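Local coordinates for regulatory protein of LacI family (Chloroflexus aggregans, PDB 3BBL) that probably regulates transcription as a LacI-family DNA-binding repressor or activator, its periplasmic-binding-protein-like core sensing a small effector molecule, at residues H21-D24 / Q25-S29; L178-L181 / D182-P185; I53-Y56 / R57-R61; K249-E252 / L253-I257. All blocks are in the same frame, centred on the assembly; numbering follows the deposited sequence.

Contact 1 of 4, residues H21-D24 / Q25-S29; sequences HILD and QFLSS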
ATOM      1  N   HIS A  21       0.072  -2.361   3.174  1.00 60.85           N
ATOM      2  CA  HIS A  21      -0.932  -1.314   3.343  1.00 59.57           C
ATOM      3  C   HIS A  21      -2.294  -1.900   2.984  1.00 57.23           C
ATOM      4  O   HIS A  21      -2.729  -1.831   1.831  1.00 57.28           O
ATOM      5  CB  HIS A  21      -0.624  -0.125   2.428  1.00 61.42           C
ATOM      6  CG  HIS A  21       0.696   0.522   2.707  1.00 64.17           C
ATOM      7  ND1 HIS A  21       0.807   1.829   3.133  1.00 65.79           N
ATOM      8  CD2 HIS A  21       1.958   0.039   2.639  1.00 64.99           C
ATOM      9  CE1 HIS A  21       2.082   2.122   3.316  1.00 66.37           C
ATOM     10  NE2 HIS A  21       2.802   1.053   3.025  1.00 66.53           N
ATOM     11  N   ILE A  22      -2.955  -2.492   3.973  1.00 53.62           N
ATOM     12  CA  ILE A  22      -4.262  -3.087   3.755  1.00 50.39           C
ATOM     13  C   ILE A  22      -5.386  -2.056   3.845  1.00 47.26           C
ATOM     14  O   ILE A  22      -6.560  -2.414   3.872  1.00 46.43           O
ATOM     15  CB  ILE A  22      -4.544  -4.217   4.771  1.00 50.46           C
ATOM     16  CG1 ILE A  22      -4.544  -3.657   6.190  1.00 48.86           C
ATOM     17  CG2 ILE A  22      -3.505  -5.324   4.616  1.00 51.58           C
ATOM     18  CD1 ILE A  22      -5.009  -4.650   7.225  1.00 47.56           C
ATOM     19  N   LEU A  23      -5.028  -0.779   3.903  1.00 43.26           N
ATOM     20  CA  LEU A  23      -6.036   0.266   3.963  1.00 41.37           C
ATOM     21  C   LEU A  23      -6.850   0.172   2.687  1.00 40.14           C
ATOM     22  O   LEU A  23      -8.076   0.227   2.708  1.00 38.19           O
ATOM     23  CB  LEU A  23      -5.393   1.651   4.028  1.00 39.90           C
ATOM     24  CG  LEU A  23      -6.392   2.792   3.792  1.00 38.88           C
ATOM     25  CD1 LEU A  23      -7.287   2.955   5.019  1.00 36.49           C
ATOM     26  CD2 LEU A  23      -5.651   4.076   3.502  1.00 38.99           C
ATOM     27  N   ASP A  24      -6.140   0.023   1.576  1.00 39.80           N
ATOM     28  CA  ASP A  24      -6.759  -0.073   0.270  1.00 39.65           C
ATOM     29  C   ASP A  24      -7.723  -1.246   0.153  1.00 37.75           C
ATOM     30  O   ASP A  24      -8.828  -1.079  -0.347  1.00 37.93           O
ATOM     31  CB  ASP A  24      -5.687  -0.177  -0.809  1.00 43.61           C
ATOM     32  CG  ASP A  24      -6.274  -0.353  -2.192  1.00 47.68           C
ATOM     33  OD1 ASP A  24      -6.950   0.580  -2.678  1.00 49.22           O
ATOM     34  OD2 ASP A  24      -6.065  -1.428  -2.791  1.00 51.74           O
ATOM     35  N   GLN A  25      -7.315  -2.425   0.613  1.00 35.37           N
ATOM     36  CA  GLN A  25      -8.184  -3.600   0.535  1.00 34.86           C
ATOM     37  C   GLN A  25      -9.410  -3.456   1.435  1.00 31.99           C
ATOM     38  O   GLN A  25     -10.541  -3.694   1.015  1.00 29.62           O
ATOM     39  CB  GLN A  25      -7.436  -4.868   0.951  1.00 36.69           C
ATOM     40  CG  GLN A  25      -6.337  -5.320   0.019  1.00 42.81           C
ATOM     41  CD  GLN A  25      -5.630  -6.572   0.529  1.00 44.99           C
ATOM     42  OE1 GLN A  25      -5.070  -6.579   1.628  1.00 46.93           O
ATOM     43  NE2 GLN A  25      -5.653  -7.633  -0.269  1.00 45.74           N
ATOM     44  N   PHE A  26      -9.162  -3.065   2.678  1.00 29.27           N
ATOM     45  CA  PHE A  26     -10.205  -2.905   3.678  1.00 28.47           C
ATOM     46  C   PHE A  26     -11.207  -1.783   3.385  1.00 28.06           C
ATOM     47  O   PHE A  26     -12.416  -2.022   3.341  1.00 27.09           O
ATOM     48  CB  PHE A  26      -9.556  -2.668   5.040  1.00 26.48           C
ATOM     49  CG  PHE A  26     -10.474  -2.890   6.194  1.00 26.26           C
ATOM     50  CD1 PHE A  26     -10.993  -4.154   6.448  1.00 23.93           C
ATOM     51  CD2 PHE A  26     -10.819  -1.839   7.037  1.00 25.99           C
ATOM     52  CE1 PHE A  26     -11.851  -4.376   7.532  1.00 25.02           C
ATOM     53  CE2 PHE A  26     -11.671  -2.043   8.122  1.00 26.81           C
ATOM     54  CZ  PHE A  26     -12.189  -3.322   8.369  1.00 25.94           C
ATOM     55  N   LEU A  27     -10.704  -0.568   3.187  1.00 27.10           N
ATOM     56  CA  LEU A  27     -11.572   0.568   2.924  1.00 27.77           C
ATOM     57  C   LEU A  27     -12.293   0.474   1.580  1.00 29.29           C
ATOM     58  O   LEU A  27     -13.491   0.759   1.495  1.00 30.19           O
ATOM     59  CB  LEU A  27     -10.784   1.877   3.013  1.00 25.20           C
ATOM     60  CG  LEU A  27     -11.591   3.171   2.846  1.00 26.04           C
ATOM     61  CD1 LEU A  27     -12.729   3.235   3.867  1.00 22.36           C
ATOM     62  CD2 LEU A  27     -10.668   4.359   3.007  1.00 22.99           C
ATOM     63  N   SER A  28     -11.578   0.073   0.533  1.00 29.44           N
ATOM     64  CA  SER A  28     -12.209  -0.056  -0.779  1.00 29.59           C
ATOM     65  C   SER A  28     -13.381  -1.016  -0.662  1.00 28.32           C
ATOM     66  O   SER A  28     -14.480  -0.737  -1.133  1.00 28.82           O
ATOM     67  CB  SER A  28     -11.218  -0.589  -1.817  1.00 28.83           C
ATOM     68  OG  SER A  28     -10.211   0.364  -2.087  1.00 30.60           O
ATOM     69  N   SER A  29     -13.131  -2.146  -0.019  1.00 26.32           N
ATOM     70  CA  SER A  29     -14.151  -3.156   0.178  1.00 25.38           C
ATOM     71  C   SER A  29     -15.345  -2.619   0.966  1.00 25.52           C
ATOM     72  O   SER A  29     -16.491  -2.883   0.609  1.00 25.70           O
ATOM     73  CB  SER A  29     -13.553  -4.365   0.895  1.00 24.52           C
ATOM     74  OG  SER A  29     -14.542  -5.332   1.168  1.00 26.31           O
TER

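Contact 2 of 4, residues L178-L181 / D182-P185; sequences LHLL and DLSP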
ATOM      1  N   LEU A 178      20.338 -11.890  12.159  1.00 18.52           N
ATOM      2  CA  LEU A 178      21.791 -11.943  12.171  1.00 19.52           C
ATOM      3  C   LEU A 178      22.229 -12.557  13.508  1.00 19.43           C
ATOM      4  O   LEU A 178      23.193 -13.312  13.573  1.00 19.33           O
ATOM      5  CB  LEU A 178      22.383 -10.540  11.977  1.00 16.54           C
ATOM      6  CG  LEU A 178      22.319  -9.994  10.544  1.00 19.80           C
ATOM      7  CD1 LEU A 178      22.796  -8.552  10.512  1.00 16.57           C
ATOM      8  CD2 LEU A 178      23.161 -10.860   9.618  1.00 14.14           C
ATOM      9  N   HIS A 179      21.499 -12.242  14.570  1.00 19.68           N
ATOM     10  CA  HIS A 179      21.808 -12.796  15.883  1.00 19.60           C
ATOM     11  C   HIS A 179      21.677 -14.322  15.808  1.00 18.82           C
ATOM     12  O   HIS A 179      22.507 -15.049  16.329  1.00 19.23           O
ATOM     13  CB  HIS A 179      20.835 -12.239  16.928  1.00 19.65           C
ATOM     14  CG  HIS A 179      20.958 -12.887  18.271  1.00 23.36           C
ATOM     15  ND1 HIS A 179      22.023 -12.653  19.116  1.00 23.90           N
ATOM     16  CD2 HIS A 179      20.148 -13.760  18.919  1.00 21.81           C
ATOM     17  CE1 HIS A 179      21.861 -13.349  20.228  1.00 21.96           C
ATOM     18  NE2 HIS A 179      20.732 -14.028  20.133  1.00 22.44           N
ATOM     19  N   LEU A 180      20.631 -14.799  15.145  1.00 17.77           N
ATOM     20  CA  LEU A 180      20.397 -16.234  14.999  1.00 18.36           C
ATOM     21  C   LEU A 180      21.410 -16.886  14.069  1.00 18.31           C
ATOM     22  O   LEU A 180      21.823 -18.015  14.296  1.00 18.08           O
ATOM     23  CB  LEU A 180      18.975 -16.496  14.481  1.00 17.24           C
ATOM     24  CG  LEU A 180      17.839 -16.251  15.479  1.00 17.41           C
ATOM     25  CD1 LEU A 180      16.507 -16.367  14.780  1.00 14.60           C
ATOM     26  CD2 LEU A 180      17.930 -17.248  16.616  1.00 16.34           C
ATOM     27  N   LEU A 181      21.806 -16.176  13.020  1.00 18.39           N
ATOM     28  CA  LEU A 181      22.781 -16.713  12.083  1.00 19.08           C
ATOM     29  C   LEU A 181      24.189 -16.721  12.691  1.00 20.60           C
ATOM     30  O   LEU A 181      25.104 -17.336  12.141  1.00 21.15           O
ATOM     31  CB  LEU A 181      22.759 -15.917  10.773  1.00 17.85           C
ATOM     32  CG  LEU A 181      21.419 -15.991  10.019  1.00 19.27           C
ATOM     33  CD1 LEU A 181      21.525 -15.300   8.671  1.00 17.82           C
ATOM     34  CD2 LEU A 181      21.017 -17.441   9.825  1.00 19.63           C
ATOM     35  N   ASP A 182      24.360 -16.033  13.819  1.00 21.56           N
ATOM     36  CA  ASP A 182      25.649 -16.012  14.511  1.00 23.56           C
ATOM     37  C   ASP A 182      25.869 -17.380  15.156  1.00 23.50           C
ATOM     38  O   ASP A 182      26.987 -17.703  15.577  1.00 24.96           O
ATOM     39  CB  ASP A 182      25.699 -14.947  15.619  1.00 26.54           C
ATOM     40  CG  ASP A 182      25.978 -13.545  15.091  1.00 31.33           C
ATOM     41  OD1 ASP A 182      26.672 -13.410  14.065  1.00 34.24           O
ATOM     42  OD2 ASP A 182      25.518 -12.568  15.719  1.00 34.22           O
ATOM     43  N   LEU A 183      24.796 -18.166  15.262  1.00 20.65           N
ATOM     44  CA  LEU A 183      24.902 -19.498  15.847  1.00 20.31           C
ATOM     45  C   LEU A 183      25.578 -20.403  14.831  1.00 20.68           C
ATOM     46  O   LEU A 183      25.477 -20.171  13.627  1.00 19.58           O
ATOM     47  CB  LEU A 183      23.521 -20.050  16.191  1.00 16.15           C
ATOM     48  CG  LEU A 183      22.735 -19.297  17.268  1.00 18.47           C
ATOM     49  CD1 LEU A 183      21.289 -19.781  17.277  1.00 18.06           C
ATOM     50  CD2 LEU A 183      23.383 -19.495  18.630  1.00 16.50           C
ATOM     51  N   SER A 184      26.277 -21.423  15.318  1.00 20.88           N
ATOM     52  CA  SER A 184      26.964 -22.373  14.449  1.00 19.37           C
ATOM     53  C   SER A 184      25.934 -23.174  13.642  1.00 18.33           C
ATOM     54  O   SER A 184      24.752 -23.145  13.940  1.00 18.74           O
ATOM     55  CB  SER A 184      27.777 -23.336  15.301  1.00 18.68           C
ATOM     56  OG  SER A 184      26.908 -24.223  15.979  1.00 21.24           O
ATOM     57  N   PRO A 185      26.377 -23.905  12.610  1.00 19.30           N
ATOM     58  CA  PRO A 185      25.459 -24.703  11.792  1.00 20.25           C
ATOM     59  C   PRO A 185      24.646 -25.689  12.637  1.00 20.81           C
ATOM     60  O   PRO A 185      23.490 -25.969  12.342  1.00 21.27           O
ATOM     61  CB  PRO A 185      26.401 -25.416  10.825  1.00 18.27           C
ATOM     62  CG  PRO A 185      27.499 -24.425  10.642  1.00 17.73           C
ATOM     63  CD  PRO A 185      27.740 -23.947  12.052  1.00 18.18           C
TER

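Contact 3 of 4, residues I53-Y56 / R57-R61; sequences IDIY and RDLIR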
ATOM      1  N   ILE A  53     -11.059  10.090  22.981  1.00 51.73           N
ATOM      2  CA  ILE A  53     -12.267   9.715  22.254  1.00 51.14           C
ATOM      3  C   ILE A  53     -13.179  10.890  21.912  1.00 50.51           C
ATOM      4  O   ILE A  53     -14.337  10.696  21.538  1.00 50.36           O
ATOM      5  CB  ILE A  53     -13.083   8.709  23.078  1.00 51.54           C
ATOM      6  CG1 ILE A  53     -13.324   9.285  24.477  1.00 50.88           C
ATOM      7  CG2 ILE A  53     -12.355   7.367  23.135  1.00 50.72           C
ATOM      8  CD1 ILE A  53     -13.969   8.323  25.445  1.00 52.77           C
ATOM      9  N   ASP A  54     -12.662  12.104  22.047  1.00 49.47           N
ATOM     10  CA  ASP A  54     -13.443  13.297  21.750  1.00 49.66           C
ATOM     11  C   ASP A  54     -14.143  13.239  20.404  1.00 48.08           C
ATOM     12  O   ASP A  54     -15.348  13.474  20.312  1.00 46.27           O
ATOM     13  CB  ASP A  54     -12.547  14.529  21.807  1.00 51.64           C
ATOM     14  CG  ASP A  54     -12.513  15.154  23.181  1.00 53.30           C
ATOM     15  OD1 ASP A  54     -12.772  14.432  24.170  1.00 53.49           O
ATOM     16  OD2 ASP A  54     -12.220  16.365  23.273  1.00 55.55           O
ATOM     17  N   ILE A  55     -13.381  12.923  19.363  1.00 46.85           N
ATOM     18  CA  ILE A  55     -13.918  12.839  18.015  1.00 45.31           C
ATOM     19  C   ILE A  55     -15.100  11.866  17.928  1.00 43.76           C
ATOM     20  O   ILE A  55     -16.050  12.110  17.181  1.00 43.04           O
ATOM     21  CB  ILE A  55     -12.807  12.437  17.020  1.00 46.10           C
ATOM     22  CG1 ILE A  55     -13.378  12.322  15.606  1.00 46.71           C
ATOM     23  CG2 ILE A  55     -12.156  11.147  17.474  1.00 47.05           C
ATOM     24  CD1 ILE A  55     -13.900  13.625  15.034  1.00 47.89           C
ATOM     25  N   TYR A  56     -15.053  10.772  18.683  1.00 42.37           N
ATOM     26  CA  TYR A  56     -16.162   9.821  18.665  1.00 42.76           C
ATOM     27  C   TYR A  56     -17.376  10.472  19.317  1.00 43.18           C
ATOM     28  O   TYR A  56     -18.501  10.353  18.833  1.00 41.93           O
ATOM     29  CB  TYR A  56     -15.811   8.534  19.423  1.00 41.62           C
ATOM     30  CG  TYR A  56     -14.888   7.601  18.668  1.00 40.49           C
ATOM     31  CD1 TYR A  56     -13.505   7.745  18.745  1.00 39.37           C
ATOM     32  CD2 TYR A  56     -15.403   6.586  17.856  1.00 38.73           C
ATOM     33  CE1 TYR A  56     -12.656   6.906  18.037  1.00 37.16           C
ATOM     34  CE2 TYR A  56     -14.563   5.746  17.143  1.00 38.21           C
ATOM     35  CZ  TYR A  56     -13.188   5.912  17.236  1.00 38.55           C
ATOM     36  OH  TYR A  56     -12.344   5.093  16.514  1.00 37.81           O
ATOM     37  N   ARG A  57     -17.119  11.163  20.422  1.00 44.77           N
ATOM     38  CA  ARG A  57     -18.150  11.860  21.181  1.00 45.86           C
ATOM     39  C   ARG A  57     -18.845  12.886  20.276  1.00 45.69           C
ATOM     40  O   ARG A  57     -20.072  12.997  20.268  1.00 45.14           O
ATOM     41  CB  ARG A  57     -17.502  12.564  22.380  1.00 46.51           C
ATOM     42  CG  ARG A  57     -18.445  12.875  23.524  1.00 47.44           C
ATOM     43  CD  ARG A  57     -17.878  13.977  24.418  1.00 49.77           C
ATOM     44  NE  ARG A  57     -16.616  13.621  25.069  1.00 50.95           N
ATOM     45  CZ  ARG A  57     -16.493  12.704  26.024  1.00 51.31           C
ATOM     46  NH1 ARG A  57     -17.555  12.035  26.450  1.00 50.88           N
ATOM     47  NH2 ARG A  57     -15.304  12.467  26.560  1.00 50.78           N
ATOM     48  N   ASP A  58     -18.051  13.621  19.504  1.00 45.56           N
ATOM     49  CA  ASP A  58     -18.569  14.637  18.594  1.00 45.31           C
ATOM     50  C   ASP A  58     -19.421  14.054  17.476  1.00 45.93           C
ATOM     51  O   ASP A  58     -20.522  14.531  17.213  1.00 46.45           O
ATOM     52  CB  ASP A  58     -17.416  15.420  17.969  1.00 46.39           C
ATOM     53  CG  ASP A  58     -16.640  16.227  18.984  1.00 48.55           C
ATOM     54  OD1 ASP A  58     -16.411  15.719  20.100  1.00 51.05           O
ATOM     55  OD2 ASP A  58     -16.246  17.365  18.664  1.00 49.30           O
ATOM     56  N   LEU A  59     -18.911  13.020  16.814  1.00 46.18           N
ATOM     57  CA  LEU A  59     -19.631  12.410  15.704  1.00 46.07           C
ATOM     58  C   LEU A  59     -20.964  11.788  16.096  1.00 46.57           C
ATOM     59  O   LEU A  59     -21.902  11.762  15.294  1.00 45.87           O
ATOM     60  CB  LEU A  59     -18.745  11.374  15.005  1.00 44.58           C
ATOM     61  CG  LEU A  59     -17.551  11.970  14.247  1.00 43.84           C
ATOM     62  CD1 LEU A  59     -16.692  10.868  13.663  1.00 41.20           C
ATOM     63  CD2 LEU A  59     -18.056  12.893  13.156  1.00 41.21           C
ATOM     64  N   ILE A  60     -21.058  11.297  17.326  1.00 47.40           N
ATOM     65  CA  ILE A  60     -22.299  10.688  17.781  1.00 47.82           C
ATOM     66  C   ILE A  60     -23.416  11.717  17.952  1.00 49.23           C
ATOM     67  O   ILE A  60     -24.503  11.554  17.389  1.00 49.92           O
ATOM     68  CB  ILE A  60     -22.100   9.923  19.109  1.00 47.81           C
ATOM     69  CG1 ILE A  60     -21.163   8.731  18.884  1.00 47.60           C
ATOM     70  CG2 ILE A  60     -23.442   9.435  19.635  1.00 46.42           C
ATOM     71  CD1 ILE A  60     -20.830   7.953  20.138  1.00 45.16           C
ATOM     72  N   ARG A  61     -23.166  12.784  18.703  1.00 49.50           N
ATOM     73  CA  ARG A  61     -24.221  13.767  18.888  1.00 51.54           C
ATOM     74  C   ARG A  61     -24.445  14.691  17.708  1.00 51.88           C
ATOM     75  O   ARG A  61     -25.434  15.417  17.674  1.00 53.09           O
ATOM     76  CB  ARG A  61     -24.008  14.575  20.169  1.00 51.61           C
ATOM     77  CG  ARG A  61     -22.609  15.045  20.443  1.00 51.95           C
ATOM     78  CD  ARG A  61     -22.335  14.848  21.923  1.00 52.76           C
ATOM     79  NE  ARG A  61     -21.320  15.757  22.439  1.00 54.12           N
ATOM     80  CZ  ARG A  61     -20.785  15.663  23.653  1.00 53.68           C
ATOM     81  NH1 ARG A  61     -21.166  14.695  24.484  1.00 50.85           N
ATOM     82  NH2 ARG A  61     -19.870  16.542  24.037  1.00 53.32           N
TER

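Contact 4 of 4, residues K249-E252 / L253-I257; sequences KCIE and LLVAI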
ATOM      1  N   LYS A 249     -17.691  -7.969   5.690  1.00 34.18           N
ATOM      2  CA  LYS A 249     -18.366  -8.500   6.867  1.00 34.76           C
ATOM      3  C   LYS A 249     -18.596  -7.444   7.939  1.00 34.51           C
ATOM      4  O   LYS A 249     -19.592  -7.484   8.652  1.00 34.63           O
ATOM      5  CB  LYS A 249     -17.568  -9.667   7.461  1.00 36.74           C
ATOM      6  CG  LYS A 249     -17.648 -10.968   6.666  1.00 40.01           C
ATOM      7  CD  LYS A 249     -19.081 -11.479   6.583  1.00 42.72           C
ATOM      8  CE  LYS A 249     -19.139 -12.971   6.258  1.00 45.76           C
ATOM      9  NZ  LYS A 249     -18.443 -13.321   4.983  1.00 47.54           N
ATOM     10  N   CYS A 250     -17.674  -6.498   8.063  1.00 33.59           N
ATOM     11  CA  CYS A 250     -17.832  -5.451   9.057  1.00 33.54           C
ATOM     12  C   CYS A 250     -19.044  -4.598   8.718  1.00 34.25           C
ATOM     13  O   CYS A 250     -19.939  -4.412   9.547  1.00 33.05           O
ATOM     14  CB  CYS A 250     -16.583  -4.568   9.123  1.00 32.94           C
ATOM     15  SG  CYS A 250     -15.230  -5.259  10.073  1.00 31.63           S
ATOM     16  N   ILE A 251     -19.069  -4.080   7.495  1.00 34.34           N
ATOM     17  CA  ILE A 251     -20.173  -3.243   7.043  1.00 36.52           C
ATOM     18  C   ILE A 251     -21.491  -3.999   7.174  1.00 37.74           C
ATOM     19  O   ILE A 251     -22.470  -3.496   7.715  1.00 38.22           O
ATOM     20  CB  ILE A 251     -19.974  -2.826   5.569  1.00 36.33           C
ATOM     21  CG1 ILE A 251     -18.784  -1.870   5.454  1.00 37.15           C
ATOM     22  CG2 ILE A 251     -21.240  -2.175   5.028  1.00 36.73           C
ATOM     23  CD1 ILE A 251     -18.967  -0.558   6.199  1.00 36.75           C
ATOM     24  N   GLU A 252     -21.488  -5.228   6.681  1.00 38.60           N
ATOM     25  CA  GLU A 252     -22.652  -6.092   6.700  1.00 39.80           C
ATOM     26  C   GLU A 252     -23.207  -6.327   8.100  1.00 39.71           C
ATOM     27  O   GLU A 252     -24.417  -6.364   8.297  1.00 40.78           O
ATOM     28  CB  GLU A 252     -22.268  -7.417   6.065  1.00 42.36           C
ATOM     29  CG  GLU A 252     -23.405  -8.329   5.729  1.00 46.79           C
ATOM     30  CD  GLU A 252     -22.936  -9.500   4.896  1.00 50.12           C
ATOM     31  OE1 GLU A 252     -22.403  -9.268   3.786  1.00 49.98           O
ATOM     32  OE2 GLU A 252     -23.091 -10.650   5.356  1.00 52.02           O
ATOM     33  N   LEU A 253     -22.319  -6.483   9.072  1.00 38.52           N
ATOM     34  CA  LEU A 253     -22.734  -6.729  10.447  1.00 37.41           C
ATOM     35  C   LEU A 253     -23.193  -5.450  11.138  1.00 37.52           C
ATOM     36  O   LEU A 253     -24.150  -5.462  11.904  1.00 37.30           O
ATOM     37  CB  LEU A 253     -21.579  -7.358  11.234  1.00 35.92           C
ATOM     38  CG  LEU A 253     -21.810  -7.661  12.716  1.00 36.05           C
ATOM     39  CD1 LEU A 253     -23.004  -8.587  12.871  1.00 34.54           C
ATOM     40  CD2 LEU A 253     -20.559  -8.306  13.305  1.00 35.59           C
ATOM     41  N   LEU A 254     -22.505  -4.348  10.865  1.00 37.01           N
ATOM     42  CA  LEU A 254     -22.851  -3.074  11.477  1.00 37.61           C
ATOM     43  C   LEU A 254     -24.166  -2.534  10.926  1.00 38.84           C
ATOM     44  O   LEU A 254     -24.972  -1.973  11.664  1.00 38.88           O
ATOM     45  CB  LEU A 254     -21.736  -2.052  11.248  1.00 35.89           C
ATOM     46  CG  LEU A 254     -21.978  -0.681  11.881  1.00 35.16           C
ATOM     47  CD1 LEU A 254     -22.179  -0.840  13.385  1.00 34.61           C
ATOM     48  CD2 LEU A 254     -20.801   0.233  11.594  1.00 34.66           C
ATOM     49  N   VAL A 255     -24.385  -2.707   9.627  1.00 40.44           N
ATOM     50  CA  VAL A 255     -25.618  -2.236   9.009  1.00 41.57           C
ATOM     51  C   VAL A 255     -26.811  -2.967   9.624  1.00 43.04           C
ATOM     52  O   VAL A 255     -27.866  -2.374   9.836  1.00 43.72           O
ATOM     53  CB  VAL A 255     -25.610  -2.457   7.473  1.00 42.13           C
ATOM     54  CG1 VAL A 255     -26.987  -2.171   6.897  1.00 41.51           C
ATOM     55  CG2 VAL A 255     -24.578  -1.544   6.820  1.00 40.12           C
ATOM     56  N   ALA A 256     -26.637  -4.252   9.913  1.00 43.34           N
ATOM     57  CA  ALA A 256     -27.702  -5.039  10.516  1.00 43.80           C
ATOM     58  C   ALA A 256     -27.978  -4.542  11.934  1.00 44.27           C
ATOM     59  O   ALA A 256     -29.130  -4.441  12.348  1.00 45.31           O
ATOM     60  CB  ALA A 256     -27.317  -6.512  10.542  1.00 42.73           C
ATOM     61  N   ILE A 257     -26.921  -4.223  12.673  1.00 44.45           N
ATOM     62  CA  ILE A 257     -27.067  -3.739  14.041  1.00 45.05           C
ATOM     63  C   ILE A 257     -27.719  -2.365  14.048  1.00 45.72           C
ATOM     64  O   ILE A 257     -28.609  -2.087  14.854  1.00 46.17           O
ATOM     65  CB  ILE A 257     -25.702  -3.637  14.748  1.00 44.53           C
ATOM     66  CG1 ILE A 257     -25.068  -5.024  14.850  1.00 45.26           C
ATOM     67  CG2 ILE A 257     -25.875  -3.034  16.134  1.00 43.12           C
ATOM     68  CD1 ILE A 257     -23.674  -5.017  15.447  1.00 44.73           C
TER

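Contact 1 of 4, residues H21-D24 / Q25-S29
Leu23 and Leu27 both turn CG anti to the backbone N (chi1 168° and -176°), which lays the two side chains alongside each other, pointing the same way. CD1 of Leu23 comes to 4.2 Å from CB of Leu27. The backbone beneath is the first turn of helix 23-36, with Ile22 at the N-cap position. The amide of Phe26 binds the carbonyl O of Ile22 at 2.9 Å. The next bond runs from Leu27 N to Leu23 O at 2.8 Å. One residue on, OD1 of Asp24 stands 3.3 Å from OG of Ser28. CG2 of Ile22 touches OE1 of Gln25 at 3.6 Å, and both side chains meet Ile243 of helix 243-258. The Leu23, Asp24 and Leu27 face meets the second subunit, where OD2 of Asp24 has a weak hydrogen bond to Thr14 and OG of Ser28 binds Trp11 of that subunit. With an alanine at Asp24, Thr14 of the second subunit would probably lose its carboxylate partner and a gap would open beside Ser28. Phe26 stacks on Phe93 of its own chain. This is the opening turn of a helix in a beta-alpha-beta unit, strand 6-9 to strand 40-43, with one face at the subunit interface.

Contact 2 of 4, residues L178-L181 / D182-P185
Leu183 folds back over the last turn of helix 170-181, and this is the closer-packed part of the contact. Its amide N binds the carbonyl O of Leu180 at 3.1 Å. The donor sits well above the carbonyl plane, and the C=O...N angle is only 115°. Leu183 CB lies 3.3 Å from the same Leu180 O, and CG and CD1 follow close by. The oxygen is thus covered by the side chain that belongs to its donor. Further out, CD2 of Leu180 and CD1 of Leu183 meet at 4.3 Å, a looser apolar touch.

Asp182 lies on the solvent side. Its amide N makes two weak bonds, to Leu178 O at 3.0 Å and to His179 O at 3.3 Å. The side chain turns CG beside its own backbone N (chi1 -81°). This places CG 3.2 Å from Leu178 O. The carboxylate does not bond to that carbonyl, since both oxygens are acceptors. OD1 is instead taken by a salt bridge to Arg210. His179 is also exposed.

Leu181 is buried against Arg188, Arg210 and Leu212. Arg188 also binds the carbonyl O of Leu183. The helix thus ends on few and mostly weak backbone bonds, and the nearby arginine probably offsets the negative charge that Asp182 brings close to the C-terminal carbonyls.

Contact 3 of 4, residues I53-Y56 / R57-R61
Leu59 packs on Ile55 one turn earlier in helix 54-61, and the two side chains lie alongside each other. The Leu59 chain can be followed outward. CB sits 3.5 Å from the carbonyl O of Ile55. CG stays over that oxygen and also reaches CD1 of Ile55 at 4.1 Å. At the tip, CD1 of Leu59 meets CG1 of Ile55, again at 4.1 Å. Ile55 helps by setting CG1 anti to its backbone N (chi1 179°), which sends the CG1-CD1 branch toward Leu59. Both residues also touch Phe44, and Leu59 meets Phe68 of its own chain and Phe40 of the second subunit. An alanine in place of Leu59 would probably leave CD1 of Ile55 without its neighbour and open a gap facing these aromatic rings.

The backbone below is regular. Leu59 N binds Ile55 O at 3.0 Å, and Asp58 N binds Asp54 O at 2.8 Å. On another face of the helix, Arg57 bends at chi3 and brings its guanidinium edge toward Asp54. OD1 of Asp54 lies near the guanidinium plane, but NH2 is 4.0 Å away, a long salt bridge. The carboxylate and guanidinium planes stand 74° apart. Tyr56 is buried, its ring edge-to-face with Phe44 and also meeting Phe68. This is an amphipathic helix of an alpha/beta fold: Tyr56, Leu59 and Ile60 face strand 67-70, Ile53 and Tyr56 meet helix 78-85, and Asp54 and Asp58 lie on the exposed side, with Arg57 beside Phe82 and paired i to i+3 with Asp54.

Contact 4 of 4, residues K249-E252 / L253-I257
This is a contact between successive turns of one helix, 243-258, which packs against the sheet and beside helix 23-36. Ile251 and Val255 supply its side-chain touch. Their CG2 methyls meet at 3.8 Å, the two chains running at a slant to each other. Val255 sets CG1 anti to its backbone N (chi1 171°), which leaves CG2 on the side facing the previous turn. That methyl also lies 3.0 Å from the carbonyl O of Ile251. Val255 N binds the same oxygen at 2.8 Å, nearly straight out from the C=O. Leu254 N binds Cys250 O at 2.9 Å in much the same way. Leu253 N goes to Lys249 O at 2.9 Å, with the donor tilted 34° from the carbonyl plane. The bond from Ala256 N to Glu252 O is weak, at 3.5 Å. Cys250, Leu253 and Leu254 rest on Val91 of strand 90-93. Ile251, Leu254 and Val255 meet Ile7 of strand 6-9. Glu252 is exposed, with a long, weak ion pair to Arg248. The chemistry implies a helix fixed to the sheet by aliphatic packing, with its amides bonded along its own backbone and Glu252 left on the exposed side.

Along the chain the order is contacts 1, 3, 2, 4. Contacts 1 and 4 lie on helices 23-36 and 243-258, and they touch: CZ of Phe26 is 4.0 Å from SG of Cys250. Their centres are about 17 Å apart. Contact 3, on helix 54-61, is about 20 Å from contact 4 and about 24 Å from contact 1, centre to centre. Contact 2 ends helix 170-181 on the opposite side of the chain's centre from the other three, about 38 to 51 Å between centres. Helix 243-258, late in the sequence, packs on strands 6-9 and 90-93 of the same sheet and against helix 23-36, consistent with the two-lobed periplasmic-binding-protein fold, in which the chain crosses between lobes.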